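PDB 3CUC: protein of unknown function with a Fic domain from Bacteroides thetaiotaomicron VPI-5482, which is of unknown function but carries a Fic domain of the Fic/DOC family in a largely helical chain. Local coordinates for residues A[185-193]-A[237-248]. Residues are numbered along the deposited sequence; the frame is centred on the assembly and turned at random.
Sequences LHYRYIRIH and DVEAGLTPSDGA
R191 leaves helix 178-192 and reaches into the bend where helix 226-240 ends and the short helix 244-248 begins. Its chain folds at chi2 (-63°) and chi3 (-57°), which lays the guanidinium flat against the backbone of G247: CA of G247 sits over the centre of one face, 3.5 Å from CZ of R191. With no side chain at G247, the arginine can press directly on the backbone, and this, together with A248 next to it, is the tight heart of the contact. The extended chain of R188 passes the C-terminal end of the short helix, with O of A248 over one face of its guanidinium, while its NH2 bonds to O of A250 and W166 adds a cation-pi contact. I192 CG1 meets A248 CB at 4.3 Å.

At the guanidinium edge, NH2 of R191 gives a nearly straight hydrogen bond to O of G241 (3.1 Å, 163°), the first residue past the end of helix 226-240. NH1 donates to OH of Y187, one turn back, and CG of R191 lies over one face of the Y187 ring, offset toward its rim. The phenol in turn donates to OD1 of D237 at 2.7 Å, on the anti side of the carboxylate. The same OD1 forms a longer salt bridge to NH1 of R191 (3.5 Å), so the hydroxyl and both charged groups make one buried polar cluster.

The packing thins at the turn, where L242 and T243 face solvent with their side chains turned from helix 178-192; T243 and D246 form a capping box that starts helix 244-248. The chemistry implies that R191, with NH1 on the phenol and NH2 on the helix-end carbonyl, ties G241 to the Fic-domain helix, its charge probably balanced in part by D237.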
ATOM      1  N   LEU A 185      -4.077  -6.504  -6.865  1.00 47.52           N
ATOM      2  CA  LEU A 185      -2.670  -6.715  -6.491  1.00 46.87           C
ATOM      3  C   LEU A 185      -2.497  -6.773  -4.969  1.00 47.48           C
ATOM      4  O   LEU A 185      -1.810  -7.654  -4.448  1.00 47.42           O
ATOM      5  CB  LEU A 185      -1.772  -5.614  -7.076  1.00 46.45           C
ATOM      6  CG  LEU A 185      -0.270  -5.686  -6.751  1.00 45.07           C
ATOM      7  CD1 LEU A 185       0.314  -7.042  -7.132  1.00 39.73           C
ATOM      8  CD2 LEU A 185       0.495  -4.564  -7.434  1.00 45.44           C
ATOM      9  N   HIS A 186      -3.112  -5.821  -4.272  1.00 47.81           N
ATOM     10  CA  HIS A 186      -3.096  -5.777  -2.811  1.00 47.94           C
ATOM     11  C   HIS A 186      -3.670  -7.065  -2.239  1.00 47.86           C
ATOM     12  O   HIS A 186      -3.061  -7.707  -1.378  1.00 47.11           O
ATOM     13  CB  HIS A 186      -3.920  -4.580  -2.328  1.00 48.40           C
ATOM     14  CG  HIS A 186      -4.036  -4.467  -0.838  1.00 48.80           C
ATOM     15  ND1 HIS A 186      -4.575  -5.460  -0.050  1.00 47.97           N
ATOM     16  CD2 HIS A 186      -3.711  -3.456   0.001  1.00 52.79           C
ATOM     17  CE1 HIS A 186      -4.557  -5.073   1.212  1.00 51.16           C
ATOM     18  NE2 HIS A 186      -4.042  -3.859   1.271  1.00 49.57           N
ATOM     19  N   TYR A 187      -4.843  -7.445  -2.732  1.00 48.36           N
ATOM     20  CA  TYR A 187      -5.562  -8.584  -2.172  1.00 48.65           C
ATOM     21  C   TYR A 187      -4.810  -9.892  -2.353  1.00 48.21           C
ATOM     22  O   TYR A 187      -4.593 -10.623  -1.391  1.00 47.40           O
ATOM     23  CB  TYR A 187      -6.955  -8.718  -2.781  1.00 49.23           C
ATOM     24  CG  TYR A 187      -7.749  -9.789  -2.084  1.00 49.86           C
ATOM     25  CD1 TYR A 187      -8.359  -9.535  -0.857  1.00 49.28           C
ATOM     26  CD2 TYR A 187      -7.855 -11.067  -2.623  1.00 49.88           C
ATOM     27  CE1 TYR A 187      -9.073 -10.516  -0.197  1.00 50.90           C
ATOM     28  CE2 TYR A 187      -8.565 -12.058  -1.972  1.00 51.50           C
ATOM     29  CZ  TYR A 187      -9.174 -11.782  -0.758  1.00 52.29           C
ATOM     30  OH  TYR A 187      -9.889 -12.772  -0.111  1.00 51.28           O
ATOM     31  N   ARG A 188      -4.421 -10.181  -3.588  1.00 48.74           N
ATOM     32  CA  ARG A 188      -3.678 -11.401  -3.886  1.00 49.10           C
ATOM     33  C   ARG A 188      -2.370 -11.466  -3.105  1.00 49.95           C
ATOM     34  O   ARG A 188      -2.052 -12.503  -2.516  1.00 50.19           O
ATOM     35  CB  ARG A 188      -3.420 -11.520  -5.386  1.00 49.03           C
ATOM     36  CG  ARG A 188      -4.689 -11.772  -6.172  1.00 49.11           C
ATOM     37  CD  ARG A 188      -4.411 -11.937  -7.648  1.00 49.11           C
ATOM     38  NE  ARG A 188      -5.539 -12.555  -8.339  1.00 51.15           N
ATOM     39  CZ  ARG A 188      -5.507 -13.004  -9.591  1.00 48.14           C
ATOM     40  NH1 ARG A 188      -4.400 -12.922 -10.317  1.00 51.43           N
ATOM     41  NH2 ARG A 188      -6.592 -13.546 -10.120  1.00 48.11           N
ATOM     42  N   TYR A 189      -1.628 -10.359  -3.081  1.00 50.80           N
ATOM     43  CA  TYR A 189      -0.390 -10.285  -2.303  1.00 51.10           C
ATOM     44  C   TYR A 189      -0.641 -10.578  -0.824  1.00 52.63           C
ATOM     45  O   TYR A 189       0.044 -11.415  -0.224  1.00 53.16           O
ATOM     46  CB  TYR A 189       0.292  -8.919  -2.438  1.00 50.56           C
ATOM     47  CG  TYR A 189       1.495  -8.790  -1.524  1.00 48.60           C
ATOM     48  CD1 TYR A 189       2.748  -9.245  -1.928  1.00 48.86           C
ATOM     49  CD2 TYR A 189       1.369  -8.248  -0.247  1.00 47.31           C
ATOM     50  CE1 TYR A 189       3.845  -9.153  -1.090  1.00 49.53           C
ATOM     51  CE2 TYR A 189       2.457  -8.150   0.596  1.00 48.48           C
ATOM     52  CZ  TYR A 189       3.690  -8.605   0.173  1.00 49.83           C
ATOM     53  OH  TYR A 189       4.768  -8.502   1.016  1.00 49.41           O
ATOM     54  N   ILE A 190      -1.623  -9.889  -0.242  1.00 53.05           N
ATOM     55  CA  ILE A 190      -1.909 -10.041   1.184  1.00 53.69           C
ATOM     56  C   ILE A 190      -2.350 -11.477   1.515  1.00 54.19           C
ATOM     57  O   ILE A 190      -2.108 -11.965   2.621  1.00 54.82           O
ATOM     58  CB  ILE A 190      -2.961  -9.003   1.677  1.00 53.94           C
ATOM     59  CG1 ILE A 190      -2.755  -8.691   3.162  1.00 55.19           C
ATOM     60  CG2 ILE A 190      -4.388  -9.486   1.416  1.00 52.24           C
ATOM     61  CD1 ILE A 190      -1.516  -7.836   3.443  1.00 55.74           C
ATOM     62  N   ARG A 191      -2.977 -12.155   0.552  1.00 54.34           N
ATOM     63  CA  ARG A 191      -3.392 -13.553   0.734  1.00 54.08           C
ATOM     64  C   ARG A 191      -2.226 -14.529   0.640  1.00 53.18           C
ATOM     65  O   ARG A 191      -2.229 -15.551   1.312  1.00 53.85           O
ATOM     66  CB  ARG A 191      -4.475 -13.946  -0.277  1.00 54.64           C
ATOM     67  CG  ARG A 191      -5.859 -13.351  -0.002  1.00 56.63           C
ATOM     68  CD  ARG A 191      -6.450 -13.832   1.315  1.00 60.87           C
ATOM     69  NE  ARG A 191      -6.552 -15.288   1.375  1.00 61.37           N
ATOM     70  CZ  ARG A 191      -7.632 -15.996   1.049  1.00 63.78           C
ATOM     71  NH1 ARG A 191      -8.741 -15.397   0.627  1.00 64.49           N
ATOM     72  NH2 ARG A 191      -7.601 -17.319   1.149  1.00 65.07           N
ATOM     73  N   ILE A 192      -1.237 -14.218  -0.194  1.00 52.40           N
ATOM     74  CA  ILE A 192       0.011 -14.992  -0.230  1.00 51.08           C
ATOM     75  C   ILE A 192       0.815 -14.756   1.062  1.00 52.18           C
ATOM     76  O   ILE A 192       1.329 -15.699   1.662  1.00 52.14           O
ATOM     77  CB  ILE A 192       0.884 -14.625  -1.457  1.00 50.57           C
ATOM     78  CG1 ILE A 192       0.165 -14.953  -2.770  1.00 48.85           C
ATOM     79  CG2 ILE A 192       2.209 -15.377  -1.420  1.00 48.21           C
ATOM     80  CD1 ILE A 192       0.861 -14.379  -3.996  1.00 49.40           C
ATOM     81  N   HIS A 193       0.920 -13.492   1.474  1.00 53.20           N
ATOM     82  CA  HIS A 193       1.585 -13.098   2.732  1.00 53.48           C
ATOM     83  C   HIS A 193       3.020 -13.669   2.795  1.00 53.62           C
ATOM     84  O   HIS A 193       3.388 -14.346   3.765  1.00 53.63           O
ATOM     85  CB  HIS A 193       0.722 -13.541   3.927  1.00 53.18           C
ATOM     86  CG  HIS A 193       0.554 -12.496   4.994  1.00 53.25           C
ATOM     87  ND1 HIS A 193       1.242 -12.531   6.188  1.00 56.35           N
ATOM     88  CD2 HIS A 193      -0.250 -11.406   5.058  1.00 51.88           C
ATOM     89  CE1 HIS A 193       0.884 -11.500   6.932  1.00 54.49           C
ATOM     90  NE2 HIS A 193      -0.020 -10.801   6.269  1.00 52.61           N
ATOM     91  N   ASP A 237     -12.722 -12.590   1.709  1.00 57.20           N
ATOM     92  CA  ASP A 237     -12.192 -13.902   2.102  1.00 57.25           C
ATOM     93  C   ASP A 237     -13.244 -15.009   1.975  1.00 57.49           C
ATOM     94  O   ASP A 237     -12.946 -16.101   1.484  1.00 57.37           O
ATOM     95  CB  ASP A 237     -11.633 -13.856   3.537  1.00 57.26           C
ATOM     96  CG  ASP A 237     -10.322 -13.070   3.642  1.00 56.55           C
ATOM     97  OD1 ASP A 237      -9.765 -12.679   2.596  1.00 53.62           O
ATOM     98  OD2 ASP A 237      -9.847 -12.835   4.776  1.00 55.13           O
ATOM     99  N   VAL A 238     -14.473 -14.715   2.397  1.00 57.77           N
ATOM    100  CA  VAL A 238     -15.569 -15.685   2.314  1.00 57.63           C
ATOM    101  C   VAL A 238     -15.950 -15.958   0.849  1.00 58.50           C
ATOM    102  O   VAL A 238     -16.323 -17.076   0.500  1.00 58.52           O
ATOM    103  CB  VAL A 238     -16.827 -15.227   3.116  1.00 57.69           C
ATOM    104  CG1 VAL A 238     -17.775 -16.416   3.360  1.00 54.69           C
ATOM    105  CG2 VAL A 238     -16.428 -14.581   4.449  1.00 54.96           C
ATOM    106  N   GLU A 239     -15.826 -14.939  -0.000  1.00 59.64           N
ATOM    107  CA  GLU A 239     -16.208 -15.032  -1.414  1.00 60.54           C
ATOM    108  C   GLU A 239     -15.213 -15.837  -2.260  1.00 60.50           C
ATOM    109  O   GLU A 239     -15.613 -16.693  -3.049  1.00 60.44           O
ATOM    110  CB  GLU A 239     -16.353 -13.622  -2.011  1.00 61.37           C
ATOM    111  CG  GLU A 239     -17.146 -13.555  -3.313  1.00 63.18           C
ATOM    112  CD  GLU A 239     -18.580 -14.036  -3.152  1.00 66.59           C
ATOM    113  OE1 GLU A 239     -19.128 -13.936  -2.034  1.00 67.72           O
ATOM    114  OE2 GLU A 239     -19.161 -14.522  -4.142  1.00 69.82           O
ATOM    115  N   ALA A 240     -13.923 -15.545  -2.098  1.00 60.57           N
ATOM    116  CA  ALA A 240     -12.873 -16.135  -2.940  1.00 59.98           C
ATOM    117  C   ALA A 240     -12.635 -17.611  -2.632  1.00 59.57           C
ATOM    118  O   ALA A 240     -12.497 -18.420  -3.547  1.00 59.62           O
ATOM    119  CB  ALA A 240     -11.571 -15.350  -2.795  1.00 59.75           C
ATOM    120  N   GLY A 241     -12.592 -17.947  -1.346  1.00 59.08           N
ATOM    121  CA  GLY A 241     -12.305 -19.314  -0.895  1.00 59.06           C
ATOM    122  C   GLY A 241     -11.198 -19.275   0.138  1.00 59.20           C
ATOM    123  O   GLY A 241     -10.238 -18.518  -0.017  1.00 59.78           O
ATOM    124  N   LEU A 242     -11.322 -20.087   1.187  1.00 58.92           N
ATOM    125  CA  LEU A 242     -10.462 -19.957   2.377  1.00 58.87           C
ATOM    126  C   LEU A 242      -9.040 -20.538   2.234  1.00 58.73           C
ATOM    127  O   LEU A 242      -8.190 -20.314   3.108  1.00 58.74           O
ATOM    128  CB  LEU A 242     -11.166 -20.564   3.602  1.00 58.75           C
ATOM    129  CG  LEU A 242     -12.416 -19.810   4.070  1.00 58.57           C
ATOM    130  CD1 LEU A 242     -13.300 -20.688   4.953  1.00 55.43           C
ATOM    131  CD2 LEU A 242     -12.019 -18.514   4.789  1.00 55.62           C
ATOM    132  N   THR A 243      -8.780 -21.261   1.140  1.00 58.57           N
ATOM    133  CA  THR A 243      -7.457 -21.861   0.900  1.00 58.03           C
ATOM    134  C   THR A 243      -6.495 -20.805   0.363  1.00 57.92           C
ATOM    135  O   THR A 243      -6.929 -19.828  -0.249  1.00 58.25           O
ATOM    136  CB  THR A 243      -7.496 -23.049  -0.118  1.00 58.08           C
ATOM    137  OG1 THR A 243      -7.432 -22.548  -1.459  1.00 57.68           O
ATOM    138  CG2 THR A 243      -8.746 -23.914   0.059  1.00 53.64           C
ATOM    139  N   PRO A 244      -5.181 -20.999   0.578  1.00 57.66           N
ATOM    140  CA  PRO A 244      -4.200 -20.060   0.027  1.00 57.40           C
ATOM    141  C   PRO A 244      -4.228 -19.955  -1.502  1.00 57.12           C
ATOM    142  O   PRO A 244      -3.877 -18.908  -2.044  1.00 57.09           O
ATOM    143  CB  PRO A 244      -2.854 -20.620   0.510  1.00 57.30           C
ATOM    144  CG  PRO A 244      -3.123 -22.032   0.886  1.00 58.03           C
ATOM    145  CD  PRO A 244      -4.538 -22.076   1.352  1.00 57.88           C
ATOM    146  N   SER A 245      -4.639 -21.021  -2.188  1.00 56.78           N
ATOM    147  CA  SER A 245      -4.772 -20.985  -3.647  1.00 56.37           C
ATOM    148  C   SER A 245      -5.910 -20.058  -4.078  1.00 56.20           C
ATOM    149  O   SER A 245      -5.765 -19.271  -5.010  1.00 55.58           O
ATOM    150  CB  SER A 245      -5.020 -22.387  -4.199  1.00 56.17           C
ATOM    151  OG  SER A 245      -5.189 -22.344  -5.604  1.00 55.99           O
ATOM    152  N   ASP A 246      -7.036 -20.157  -3.380  1.00 56.37           N
ATOM    153  CA  ASP A 246      -8.221 -19.357  -3.681  1.00 56.30           C
ATOM    154  C   ASP A 246      -7.950 -17.850  -3.569  1.00 56.49           C
ATOM    155  O   ASP A 246      -8.443 -17.074  -4.390  1.00 56.80           O
ATOM    156  CB  ASP A 246      -9.372 -19.753  -2.745  1.00 56.57           C
ATOM    157  CG  ASP A 246      -9.784 -21.222  -2.890  1.00 56.03           C
ATOM    158  OD1 ASP A 246      -9.648 -21.778  -3.999  1.00 56.02           O
ATOM    159  OD2 ASP A 246     -10.243 -21.822  -1.889  1.00 53.81           O
ATOM    160  N   GLY A 247      -7.172 -17.452  -2.556  1.00 56.52           N
ATOM    161  CA  GLY A 247      -6.765 -16.053  -2.361  1.00 55.90           C
ATOM    162  C   GLY A 247      -5.874 -15.571  -3.488  1.00 55.26           C
ATOM    163  O   GLY A 247      -6.120 -14.514  -4.066  1.00 55.81           O
ATOM    164  N   ALA A 248      -4.849 -16.360  -3.808  1.00 54.26           N
ATOM    165  CA  ALA A 248      -3.909 -16.042  -4.891  1.00 53.45           C
ATOM    166  C   ALA A 248      -4.597 -15.884  -6.253  1.00 53.38           C
ATOM    167  O   ALA A 248      -4.108 -15.148  -7.114  1.00 53.67           O
ATOM    168  CB  ALA A 248      -2.818 -17.105  -4.974  1.00 52.40           C
TER